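Local atomic coordinates of putative invasin (Yersinia pseudotuberculosis IP 31758, PDB entry 5N40), a protein that probably serves as a bacterial surface adhesin of the invasin family, displaying a C-type lectin-like adhesion domain at the end of a rod of immunoglobulin-like domains. Residues Asn217-Ser221 with Gln300-Gly304; Met233-Leu237 with Ala303-Thr307; Gln226-Trp230 with Asn263-Trp267; Val242-Tyr248 with Asn347-Leu352. The protein carries 1 engineered substitution. All blocks are in the same frame, centred on the assembly; numbering follows the deposited sequence.

Contact 1 (Asn217-Ser221 with Gln300-Gly304)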
loop_
_atom_site.group_PDB
_atom_site.type_symbol
_atom_site.label_atom_id
_atom_site.label_comp_id
_atom_site.label_asym_id
_atom_site.label_seq_id
_atom_site.Cartn_x
_atom_site.Cartn_y
_atom_site.Cartn_z
ATOM N N ASN A 217 -1.677 13.130 2.109
ATOM C CA ASN A 217 -1.338 14.531 2.299
ATOM C C ASN A 217 -0.766 14.785 3.682
ATOM O O ASN A 217 -1.251 14.249 4.679
ATOM C CB ASN A 217 -2.579 15.397 2.121
ATOM C CG ASN A 217 -3.179 15.283 0.753
ATOM O OD1 ASN A 217 -2.467 15.250 -0.251
ATOM N ND2 ASN A 217 -4.512 15.250 0.693
ATOM N N VAL A 218 0.254 15.635 3.732
ATOM C CA VAL A 218 0.840 16.108 4.983
ATOM C C VAL A 218 0.210 17.451 5.342
ATOM O O VAL A 218 -0.065 18.280 4.464
ATOM C CB VAL A 218 2.372 16.214 4.854
ATOM C CG1 VAL A 218 2.769 17.386 3.954
ATOM C CG2 VAL A 218 3.012 16.313 6.229
ATOM N N ILE A 219 -0.013 17.685 6.639
ATOM C CA ILE A 219 -0.787 18.862 7.023
ATOM C C ILE A 219 0.005 20.139 6.766
ATOM O O ILE A 219 -0.582 21.205 6.538
ATOM C CB ILE A 219 -1.237 18.732 8.491
ATOM C CG1 ILE A 219 -2.287 19.795 8.851
ATOM C CG2 ILE A 219 -0.044 18.818 9.438
ATOM C CD1 ILE A 219 -3.629 19.627 8.132
ATOM N N THR A 220 1.332 20.055 6.754
ATOM C CA THR A 220 2.197 21.224 6.726
ATOM C C THR A 220 2.498 21.724 5.321
ATOM O O THR A 220 3.338 22.618 5.165
ATOM C CB THR A 220 3.506 20.936 7.469
ATOM O OG1 THR A 220 4.054 19.671 7.070
ATOM C CG2 THR A 220 3.277 20.940 8.969
ATOM N N SER A 221 1.827 21.186 4.300
ATOM C CA SER A 221 1.940 21.687 2.944
ATOM C C SER A 221 0.577 22.138 2.435
ATOM O O SER A 221 -0.434 21.470 2.690
ATOM C CB SER A 221 2.497 20.612 1.996
ATOM O OG SER A 221 3.888 20.442 2.177
ATOM N N GLN A 300 0.582 24.557 14.001
ATOM C CA GLN A 300 1.328 23.703 13.083
ATOM C C GLN A 300 0.793 22.271 13.049
ATOM O O GLN A 300 0.560 21.718 11.966
ATOM C CB GLN A 300 2.814 23.700 13.464
ATOM C CG GLN A 300 3.706 22.911 12.488
ATOM C CD GLN A 300 5.040 22.507 13.102
ATOM O OE1 GLN A 300 5.770 23.336 13.639
ATOM N NE2 GLN A 300 5.360 21.221 13.021
ATOM N N THR A 301 0.605 21.641 14.211
ATOM C CA THR A 301 0.326 20.208 14.226
ATOM C C THR A 301 -1.141 19.867 13.958
ATOM O O THR A 301 -1.441 18.714 13.639
ATOM C CB THR A 301 0.784 19.598 15.557
ATOM O OG1 THR A 301 0.241 20.338 16.659
ATOM C CG2 THR A 301 2.302 19.620 15.648
ATOM N N VAL A 302 -2.058 20.822 14.052
ATOM C CA VAL A 302 -3.448 20.599 13.648
ATOM C C VAL A 302 -3.734 21.208 12.281
ATOM O O VAL A 302 -4.264 20.535 11.394
ATOM C CB VAL A 302 -4.425 21.146 14.713
ATOM C CG1 VAL A 302 -5.858 21.100 14.198
ATOM C CG2 VAL A 302 -4.310 20.342 15.989
ATOM N N ALA A 303 -3.397 22.487 12.096
ATOM C CA ALA A 303 -3.743 23.197 10.867
ATOM C C ALA A 303 -2.625 23.220 9.839
ATOM O O ALA A 303 -2.893 23.530 8.674
ATOM C CB ALA A 303 -4.153 24.643 11.178
ATOM N N GLY A 304 -1.394 22.909 10.236
ATOM C CA GLY A 304 -0.278 22.835 9.323
ATOM C C GLY A 304 0.479 24.125 9.075
ATOM O O GLY A 304 1.477 24.097 8.349
HETATM O O HOH W 1 4.002 24.514 7.170
#
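I219 lays its side chain over the backbone of the turn that follows helix 298-301. Its CG1 reaches V302 O at 3.3 Å and A303 C at 3.6 Å, and I219 CG2 lies 3.9 Å from Q300 O. A branched aliphatic chain suits this place, because it can spread over a curved run of main chain. Beside it, T220 CG2 meets the aliphatic part of Q300, at CG, at 4.1 Å, while the amide end of Q300 bonds to N297.

The nearest CA atoms are those of T220 and G304, 3.9 Å apart. No direct hydrogen bond links the segments here. Instead two CA-H...O contacts run in opposite senses, G304 CA to I219 O at 3.2 Å and T220 CA to G304 O at 3.4 Å, and water 1 donates to both T220 O and G304 O at 2.8 Å each. G304 ends the helical run with phi 88°. A CB there would fall 1.8 Å from I219 O and also press on A303 O, so glycine is required.

The type I turn V218-S221 carries the chain from strand 209-217 of the immunoglobulin-like domain into the adhesion domain. Contact 1 thus sets this linker against the end of helix 298-301, consistent with the closely joined last two domains of invasin, while N217 bonds back to R116 and N118 of strand 116-118.

Contact 2 (Met233-Leu237 with Ala303-Thr307)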
loop_
_atom_site.group_PDB
_atom_site.type_symbol
_atom_site.label_atom_id
_atom_site.label_comp_id
_atom_site.label_asym_id
_atom_site.label_seq_id
_atom_site.Cartn_x
_atom_site.Cartn_y
_atom_site.Cartn_z
ATOM N N MET A 233 -3.058 21.578 4.092
ATOM C CA MET A 233 -3.018 22.649 5.080
ATOM C C MET A 233 -4.336 23.418 5.073
ATOM O O MET A 233 -4.949 23.617 4.024
ATOM C CB MET A 233 -1.854 23.593 4.778
ATOM C CG MET A 233 -1.689 24.747 5.749
ATOM S SD MET A 233 -0.387 25.879 5.243
ATOM C CE MET A 233 1.004 24.743 5.265
ATOM N N ALA A 234 -4.773 23.847 6.258
ATOM C CA ALA A 234 -5.969 24.681 6.353
ATOM C C ALA A 234 -5.810 25.935 5.503
ATOM O O ALA A 234 -4.835 26.680 5.646
ATOM C CB ALA A 234 -6.233 25.072 7.806
ATOM N N GLU A 235 -6.784 26.180 4.625
ATOM C CA GLU A 235 -6.734 27.378 3.790
ATOM C C GLU A 235 -7.055 28.623 4.605
ATOM O O GLU A 235 -6.479 29.692 4.369
ATOM C CB GLU A 235 -7.715 27.261 2.628
ATOM C CG GLU A 235 -7.387 26.169 1.623
ATOM C CD GLU A 235 -6.152 26.461 0.783
ATOM O OE1 GLU A 235 -5.697 27.625 0.756
ATOM O OE2 GLU A 235 -5.633 25.519 0.146
ATOM N N THR A 236 -8.015 28.506 5.519
ATOM C CA THR A 236 -8.367 29.551 6.470
ATOM C C THR A 236 -8.636 28.910 7.825
ATOM O O THR A 236 -8.917 27.713 7.924
ATOM C CB THR A 236 -9.614 30.341 6.029
ATOM O OG1 THR A 236 -10.757 29.475 6.028
ATOM C CG2 THR A 236 -9.436 30.929 4.638
ATOM N N LEU A 237 -8.552 29.726 8.875
ATOM C CA LEU A 237 -9.003 29.353 10.206
ATOM C C LEU A 237 -9.857 30.489 10.758
ATOM O O LEU A 237 -9.656 31.652 10.413
ATOM C CB LEU A 237 -7.830 29.084 11.153
ATOM C CG LEU A 237 -6.856 27.961 10.771
ATOM C CD1 LEU A 237 -5.613 28.046 11.641
ATOM C CD2 LEU A 237 -7.513 26.595 10.913
ATOM N N ALA A 303 -3.397 22.487 12.096
ATOM C CA ALA A 303 -3.743 23.197 10.867
ATOM C C ALA A 303 -2.625 23.220 9.839
ATOM O O ALA A 303 -2.893 23.530 8.674
ATOM C CB ALA A 303 -4.153 24.643 11.178
ATOM N N GLY A 304 -1.394 22.909 10.236
ATOM C CA GLY A 304 -0.278 22.835 9.323
ATOM C C GLY A 304 0.479 24.125 9.075
ATOM O O GLY A 304 1.477 24.097 8.349
ATOM N N TRP A 305 0.071 25.251 9.660
ATOM C CA TRP A 305 0.743 26.506 9.321
ATOM C C TRP A 305 2.162 26.529 9.893
ATOM O O TRP A 305 2.399 26.002 10.982
ATOM C CB TRP A 305 -0.035 27.711 9.847
ATOM C CG TRP A 305 -1.377 27.885 9.235
ATOM C CD1 TRP A 305 -2.052 26.984 8.470
ATOM C CD2 TRP A 305 -2.227 29.033 9.348
ATOM N NE1 TRP A 305 -3.266 27.501 8.091
ATOM C CE2 TRP A 305 -3.400 28.757 8.621
ATOM C CE3 TRP A 305 -2.105 30.266 9.989
ATOM C CZ2 TRP A 305 -4.446 29.671 8.511
ATOM C CZ3 TRP A 305 -3.153 31.175 9.886
ATOM C CH2 TRP A 305 -4.302 30.872 9.152
ATOM N N PRO A 306 3.126 27.126 9.182
ATOM C CA PRO A 306 4.512 27.170 9.680
ATOM C C PRO A 306 4.655 28.190 10.799
ATOM O O PRO A 306 4.286 29.357 10.635
ATOM C CB PRO A 306 5.317 27.590 8.446
ATOM C CG PRO A 306 4.346 28.398 7.645
ATOM C CD PRO A 306 3.001 27.764 7.859
ATOM N N THR A 307 5.241 27.765 11.921
ATOM C CA THR A 307 5.246 28.589 13.129
ATOM C C THR A 307 6.641 28.939 13.643
ATOM O O THR A 307 6.749 29.564 14.706
ATOM C CB THR A 307 4.463 27.895 14.248
ATOM O OG1 THR A 307 5.048 26.619 14.526
ATOM C CG2 THR A 307 2.998 27.733 13.871
#
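A303 starts the segment with its CB against two apolar neighbours, 4.0 Å from A234 CB and 3.7 Å from L237 CD1; a methyl group fits where anything longer would crowd them. Its carbonyl takes the backbone hydrogen bond A234 N to A303 O (3.1 Å, 164°). G304 has a positive phi, 88°, which calls for glycine; a CB would stand only 3.4 Å from M233 CG. M233 CE lies 3.2 Å from G304 O.

W305 comes next. W305 NE1 donates to A234 O (3.0 Å, 151°), so A234 is held at its NH and its carbonyl alike. L237 CD1 sits over the six-membered ring, 3.9 Å from its centroid, as a CH-pi contact, and M233 SD makes an oblique Met-aromatic approach, 4.6 Å from the five-membered centroid. In this C-type lectin-like domain the tryptophan ties the loop after helix 298-301 to the start of the hairpin of strands 236-239 and 242-245, with F244 and S349 also against its ring.

P306 adds a looser apolar touch, its CD 4.5 Å from M233 CE; the rigid ring and M233 both pack on W267 of strand 265-269, and P306 O bonds to the hydroxyl of Y311.

Contact 3 (Gln226-Trp230 with Asn263-Trp267)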
loop_
_atom_site.group_PDB
_atom_site.type_symbol
_atom_site.label_atom_id
_atom_site.label_comp_id
_atom_site.label_asym_id
_atom_site.label_seq_id
_atom_site.Cartn_x
_atom_site.Cartn_y
_atom_site.Cartn_z
ATOM N N GLN A 226 1.427 24.232 -6.937
ATOM C CA GLN A 226 2.758 24.820 -6.832
ATOM C C GLN A 226 3.517 24.369 -5.593
ATOM O O GLN A 226 4.696 24.710 -5.454
ATOM C CB GLN A 226 2.668 26.350 -6.812
ATOM C CG GLN A 226 2.011 26.961 -8.032
ATOM C CD GLN A 226 1.918 28.468 -7.928
ATOM O OE1 GLN A 226 1.017 29.004 -7.281
ATOM N NE2 GLN A 226 2.855 29.163 -8.565
ATOM N N ALA A 227 2.877 23.631 -4.689
ATOM C CA ALA A 227 3.551 23.144 -3.496
ATOM C C ALA A 227 4.544 22.045 -3.848
ATOM O O ALA A 227 4.390 21.333 -4.845
ATOM C CB ALA A 227 2.529 22.608 -2.488
ATOM N N SER A 228 5.573 21.911 -3.009
ATOM C CA SER A 228 6.564 20.856 -3.204
ATOM C C SER A 228 5.993 19.489 -2.846
ATOM O O SER A 228 6.158 18.520 -3.597
ATOM C CB SER A 228 7.809 21.149 -2.367
ATOM O OG SER A 228 8.493 22.297 -2.846
ATOM N N MET A 229 5.328 19.394 -1.702
ATOM C CA MET A 229 4.757 18.152 -1.210
ATOM C C MET A 229 3.251 18.126 -1.438
ATOM O O MET A 229 2.617 19.143 -1.742
ATOM C CB MET A 229 5.057 17.979 0.286
ATOM C CG MET A 229 6.460 18.393 0.715
ATOM S SD MET A 229 7.783 17.520 -0.150
ATOM C CE MET A 229 7.525 15.857 0.438
ATOM N N TRP A 230 2.677 16.938 -1.254
ATOM C CA TRP A 230 1.226 16.770 -1.277
ATOM C C TRP A 230 0.672 17.082 0.110
ATOM O O TRP A 230 1.033 16.411 1.082
ATOM C CB TRP A 230 0.862 15.346 -1.682
ATOM C CG TRP A 230 1.330 14.950 -3.042
ATOM C CD1 TRP A 230 2.498 14.314 -3.364
ATOM C CD2 TRP A 230 0.624 15.140 -4.268
ATOM N NE1 TRP A 230 2.560 14.105 -4.721
ATOM C CE2 TRP A 230 1.422 14.605 -5.298
ATOM C CE3 TRP A 230 -0.605 15.723 -4.596
ATOM C CZ2 TRP A 230 1.029 14.636 -6.633
ATOM C CZ3 TRP A 230 -0.994 15.748 -5.918
ATOM C CH2 TRP A 230 -0.180 15.210 -6.922
ATOM N N ASN A 263 9.201 23.297 6.735
ATOM C CA ASN A 263 8.335 22.143 6.496
ATOM C C ASN A 263 8.303 21.789 5.013
ATOM O O ASN A 263 7.244 21.520 4.444
ATOM C CB ASN A 263 6.925 22.389 7.032
ATOM C CG ASN A 263 6.925 22.703 8.515
ATOM O OD1 ASN A 263 7.745 22.175 9.266
ATOM N ND2 ASN A 263 6.015 23.570 8.943
ATOM N N ASN A 264 9.482 21.803 4.385
ATOM C CA ASN A 264 9.676 21.356 3.005
ATOM C C ASN A 264 8.937 22.224 1.993
ATOM O O ASN A 264 8.671 21.785 0.863
ATOM C CB ASN A 264 9.265 19.889 2.847
ATOM C CG ASN A 264 10.205 18.949 3.572
ATOM O OD1 ASN A 264 11.423 19.134 3.548
ATOM N ND2 ASN A 264 9.649 17.942 4.232
ATOM N N GLU A 265 8.608 23.453 2.374
ATOM C CA GLU A 265 8.022 24.436 1.476
ATOM C C GLU A 265 8.752 25.766 1.634
ATOM O O GLU A 265 9.348 26.052 2.678
ATOM C CB GLU A 265 6.521 24.627 1.759
ATOM C CG GLU A 265 5.703 23.345 1.764
ATOM C CD GLU A 265 5.496 22.759 0.370
ATOM O OE1 GLU A 265 5.814 23.454 -0.627
ATOM O OE2 GLU A 265 5.021 21.599 0.283
ATOM N N THR A 266 8.685 26.587 0.584
ATOM C CA THR A 266 9.309 27.907 0.564
ATOM C C THR A 266 8.227 28.973 0.637
ATOM O O THR A 266 7.388 29.082 -0.264
ATOM C CB THR A 266 10.161 28.097 -0.690
ATOM O OG1 THR A 266 11.208 27.126 -0.694
ATOM C CG2 THR A 266 10.776 29.490 -0.721
ATOM N N TRP A 267 8.275 29.776 1.689
ATOM C CA TRP A 267 7.215 30.717 2.006
ATOM C C TRP A 267 7.632 32.145 1.695
ATOM O O TRP A 267 8.797 32.521 1.852
ATOM C CB TRP A 267 6.837 30.604 3.478
ATOM C CG TRP A 267 6.389 29.231 3.829
ATOM C CD1 TRP A 267 7.144 28.231 4.367
ATOM C CD2 TRP A 267 5.082 28.694 3.644
ATOM N NE1 TRP A 267 6.377 27.110 4.549
ATOM C CE2 TRP A 267 5.105 27.369 4.106
ATOM C CE3 TRP A 267 3.885 29.215 3.135
ATOM C CZ2 TRP A 267 3.975 26.548 4.069
ATOM C CZ3 TRP A 267 2.774 28.413 3.106
ATOM C CH2 TRP A 267 2.823 27.090 3.567
HETATM O O HOH W 2 10.138 24.710 -2.008
#
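One carboxylate does most of the work here. E265 presents its two oxygens to consecutive backbone amides: S228 N donates to E265 OE1 (2.8 Å, 170°) and M229 N to E265 OE2 (3.0 Å, 168°). E265 OE2 has a further partner in the hydroxyl of S221, so the buried acid is met by three polar groups. Glutamate suits the place because its CA lies 6.1 Å from that of S228, and its longer chain spans the gap.

S228 OG is served by water 2, at 3.0 Å, and the same water lies 3.0 Å from T266 OG1, making a second, solvent-mediated link. A227 O accepts from Q154 NE2, and A227 itself is small enough to leave its CB 3.9 Å from E265 OE2. Apolar contact is slight: M229 CG meets N264 CB at 3.8 Å. N263 and N264 both have left-handed backbone angles, which asparagine tolerates well, and their phi/psi values fit a type I' turn.

That tight turn joins strands 258-262 and 265-269 of the adhesion domain. Facing it, the loop after strand 209-217 is held on its far side by the immunoglobulin-like domain, S228 bonding to R153 and W230 packing on T215 and N217.

Contact 4 (Val242-Tyr248 with Asn347-Leu352); sequences VTFKRPY and NVSCSL
Strand 242-245 is extended and continues, still extended, through R246, P247 and Y248; N347-L352 is extended too and runs roughly antiparallel, the end-to-end directions 131° apart. F244 and S351 form a non-hydrogen-bonded antiparallel pair (CA-CA 4.9 Å), a single bridge.

Backbone hydrogen bonds flank it: L352 N to T243 O and K245 N to C350 O, each 2.9 Å. S349, chi1 t, turns its OG to donate to K245 O at 2.7 Å. Waters extend the pairing: water 3 accepts from T243 N (3.0 Å) and donates to L352 O (2.6 Å), while water 5 joins Y248 N and V348 O (2.8 Å each).

Apolar contacts are K245 CB (chi1 t) to L352 CD1, 3.9 Å, and the Y248 ring edge, CE2, to C350 SG (chi1 m), 4.2 Å.

Juxtaposed N- and C-terminal segments are a hallmark of C-type lectin-like domains. The C350-C279 disulfide ties the chain's end to C279, just after helix 272-278, and F244 packs on helix 284-293.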
loop_
_atom_site.group_PDB
_atom_site.type_symbol
_atom_site.label_atom_id
_atom_site.label_comp_id
_atom_site.label_asym_id
_atom_site.label_seq_id
_atom_site.Cartn_x
_atom_site.Cartn_y
_atom_site.Cartn_z
ATOM N N VAL A 242 -13.496 36.132 13.380
ATOM C CA VAL A 242 -12.354 36.643 12.633
ATOM C C VAL A 242 -11.766 35.475 11.852
ATOM O O VAL A 242 -11.534 34.403 12.421
ATOM C CB VAL A 242 -11.304 37.283 13.562
ATOM C CG1 VAL A 242 -10.165 37.906 12.754
ATOM C CG2 VAL A 242 -11.955 38.341 14.456
ATOM N N THR A 243 -11.560 35.673 10.552
ATOM C CA THR A 243 -11.075 34.628 9.657
ATOM C C THR A 243 -9.665 34.970 9.198
ATOM O O THR A 243 -9.395 36.108 8.805
ATOM C CB THR A 243 -12.003 34.460 8.450
ATOM O OG1 THR A 243 -13.294 34.028 8.898
ATOM C CG2 THR A 243 -11.455 33.427 7.470
ATOM N N PHE A 244 -8.778 33.976 9.242
ATOM C CA PHE A 244 -7.356 34.152 8.970
ATOM C C PHE A 244 -6.947 33.248 7.811
ATOM O O PHE A 244 -7.291 32.064 7.798
ATOM C CB PHE A 244 -6.514 33.808 10.206
ATOM C CG PHE A 244 -6.926 34.530 11.471
ATOM C CD1 PHE A 244 -7.992 34.069 12.244
ATOM C CD2 PHE A 244 -6.216 35.632 11.917
ATOM C CE1 PHE A 244 -8.350 34.712 13.411
ATOM C CE2 PHE A 244 -6.578 36.277 13.089
ATOM C CZ PHE A 244 -7.641 35.811 13.833
ATOM N N LYS A 245 -6.197 33.798 6.857
ATOM C CA LYS A 245 -5.736 33.040 5.695
ATOM C C LYS A 245 -4.373 32.419 5.977
ATOM O O LYS A 245 -3.535 33.014 6.662
ATOM C CB LYS A 245 -5.653 33.958 4.473
ATOM C CG LYS A 245 -5.577 33.247 3.130
ATOM C CD LYS A 245 -5.340 34.250 2.003
ATOM C CE LYS A 245 -5.598 33.645 0.633
ATOM N NZ LYS A 245 -4.821 32.381 0.434
ATOM N N ARG A 246 -4.151 31.214 5.445
ATOM C CA ARG A 246 -2.838 30.609 5.555
ATOM C C ARG A 246 -1.804 31.539 4.925
ATOM O O ARG A 246 -2.142 32.377 4.085
ATOM C CB ARG A 246 -2.803 29.242 4.866
ATOM C CG ARG A 246 -3.002 29.276 3.363
ATOM C CD ARG A 246 -2.573 27.961 2.749
ATOM N NE ARG A 246 -2.844 27.867 1.314
ATOM C CZ ARG A 246 -2.046 28.323 0.350
ATOM N NH1 ARG A 246 -0.903 28.935 0.633
ATOM N NH2 ARG A 246 -2.395 28.163 -0.919
ATOM N N PRO A 247 -0.538 31.415 5.315
ATOM C CA PRO A 247 0.511 32.182 4.633
ATOM C C PRO A 247 0.668 31.739 3.185
ATOM O O PRO A 247 0.288 30.632 2.794
ATOM C CB PRO A 247 1.772 31.883 5.450
ATOM C CG PRO A 247 1.475 30.629 6.189
ATOM C CD PRO A 247 -0.003 30.622 6.431
ATOM N N TYR A 248 1.249 32.635 2.389
ATOM C CA TYR A 248 1.451 32.406 0.965
ATOM C C TYR A 248 2.766 31.685 0.711
ATOM O O TYR A 248 3.782 31.974 1.352
ATOM C CB TYR A 248 1.469 33.735 0.202
ATOM C CG TYR A 248 0.124 34.389 0.003
ATOM C CD1 TYR A 248 -0.701 34.016 -1.047
ATOM C CD2 TYR A 248 -0.312 35.404 0.848
ATOM C CE1 TYR A 248 -1.928 34.623 -1.244
ATOM C CE2 TYR A 248 -1.535 36.011 0.660
ATOM C CZ TYR A 248 -2.338 35.618 -0.391
ATOM O OH TYR A 248 -3.556 36.218 -0.596
ATOM N N ASN A 347 6.009 36.291 8.677
ATOM C CA ASN A 347 4.812 35.714 8.085
ATOM C C ASN A 347 3.661 36.707 8.110
ATOM O O ASN A 347 3.564 37.561 8.996
ATOM C CB ASN A 347 4.398 34.454 8.843
ATOM C CG ASN A 347 5.258 33.248 8.505
ATOM O OD1 ASN A 347 5.374 32.862 7.343
ATOM N ND2 ASN A 347 5.858 32.645 9.523
ATOM N N VAL A 348 2.764 36.574 7.134
ATOM C CA VAL A 348 1.522 37.338 7.112
ATOM C C VAL A 348 0.354 36.380 6.916
ATOM O O VAL A 348 0.272 35.683 5.892
ATOM C CB VAL A 348 1.524 38.423 6.022
ATOM C CG1 VAL A 348 0.192 39.158 5.992
ATOM C CG2 VAL A 348 2.657 39.405 6.263
ATOM N N SER A 349 -0.531 36.338 7.906
ATOM C CA SER A 349 -1.854 35.743 7.775
ATOM C C SER A 349 -2.847 36.879 7.590
ATOM O O SER A 349 -3.037 37.708 8.491
ATOM C CB SER A 349 -2.208 34.900 8.996
ATOM O OG SER A 349 -3.554 34.452 8.925
ATOM N N CYS A 350 -3.476 36.915 6.427
ATOM C CA CYS A 350 -4.399 37.989 6.099
ATOM C C CYS A 350 -5.730 37.786 6.818
ATOM O O CYS A 350 -6.183 36.654 7.019
ATOM C CB CYS A 350 -4.607 38.048 4.586
ATOM S SG CYS A 350 -3.101 38.535 3.645
ATOM N N SER A 351 -6.341 38.896 7.228
ATOM C CA SER A 351 -7.672 38.881 7.816
ATOM C C SER A 351 -8.695 39.018 6.697
ATOM O O SER A 351 -8.606 39.940 5.879
ATOM C CB SER A 351 -7.825 40.016 8.836
ATOM O OG SER A 351 -9.072 39.940 9.506
ATOM N N LEU A 352 -9.647 38.089 6.646
ATOM C CA LEU A 352 -10.578 38.016 5.523
ATOM C C LEU A 352 -11.993 38.435 5.911
ATOM O O LEU A 352 -12.236 39.007 6.976
ATOM C CB LEU A 352 -10.605 36.596 4.948
ATOM C CG LEU A 352 -9.251 35.951 4.643
ATOM C CD1 LEU A 352 -9.476 34.547 4.123
ATOM C CD2 LEU A 352 -8.456 36.777 3.646
ATOM O OXT LEU A 352 -12.934 38.209 5.150
HETATM O O HOH W 3 -11.661 38.468 9.431
HETATM O O HOH W 4 -2.223 35.170 4.328
HETATM O O HOH W 5 1.900 35.052 3.728
#

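Overall arrangement
Contact 2 is the best buried of the four and mixes apolar packing round W305 with two hydrogen bonds. Contact 4 is the largest and the most sheet-like, partly exposed where the chain ends; the hairpin 236-239/242-245 supplies a strand to each, and the pair E235-R246 bridges them. Contacts 1 and 3 lie at the junction with the immunoglobulin-like domain; contact 1, partly buried, joins the I219 side chain to CA-H...O contacts and one water, while contact 3, buried, rests on a carboxylate; S221 and E265 join them. Contacts 1 and 2 share A303 and G304, so the same short turn meets both the linker and the residues leading into the hairpin. W267 touches both M233 and Y248.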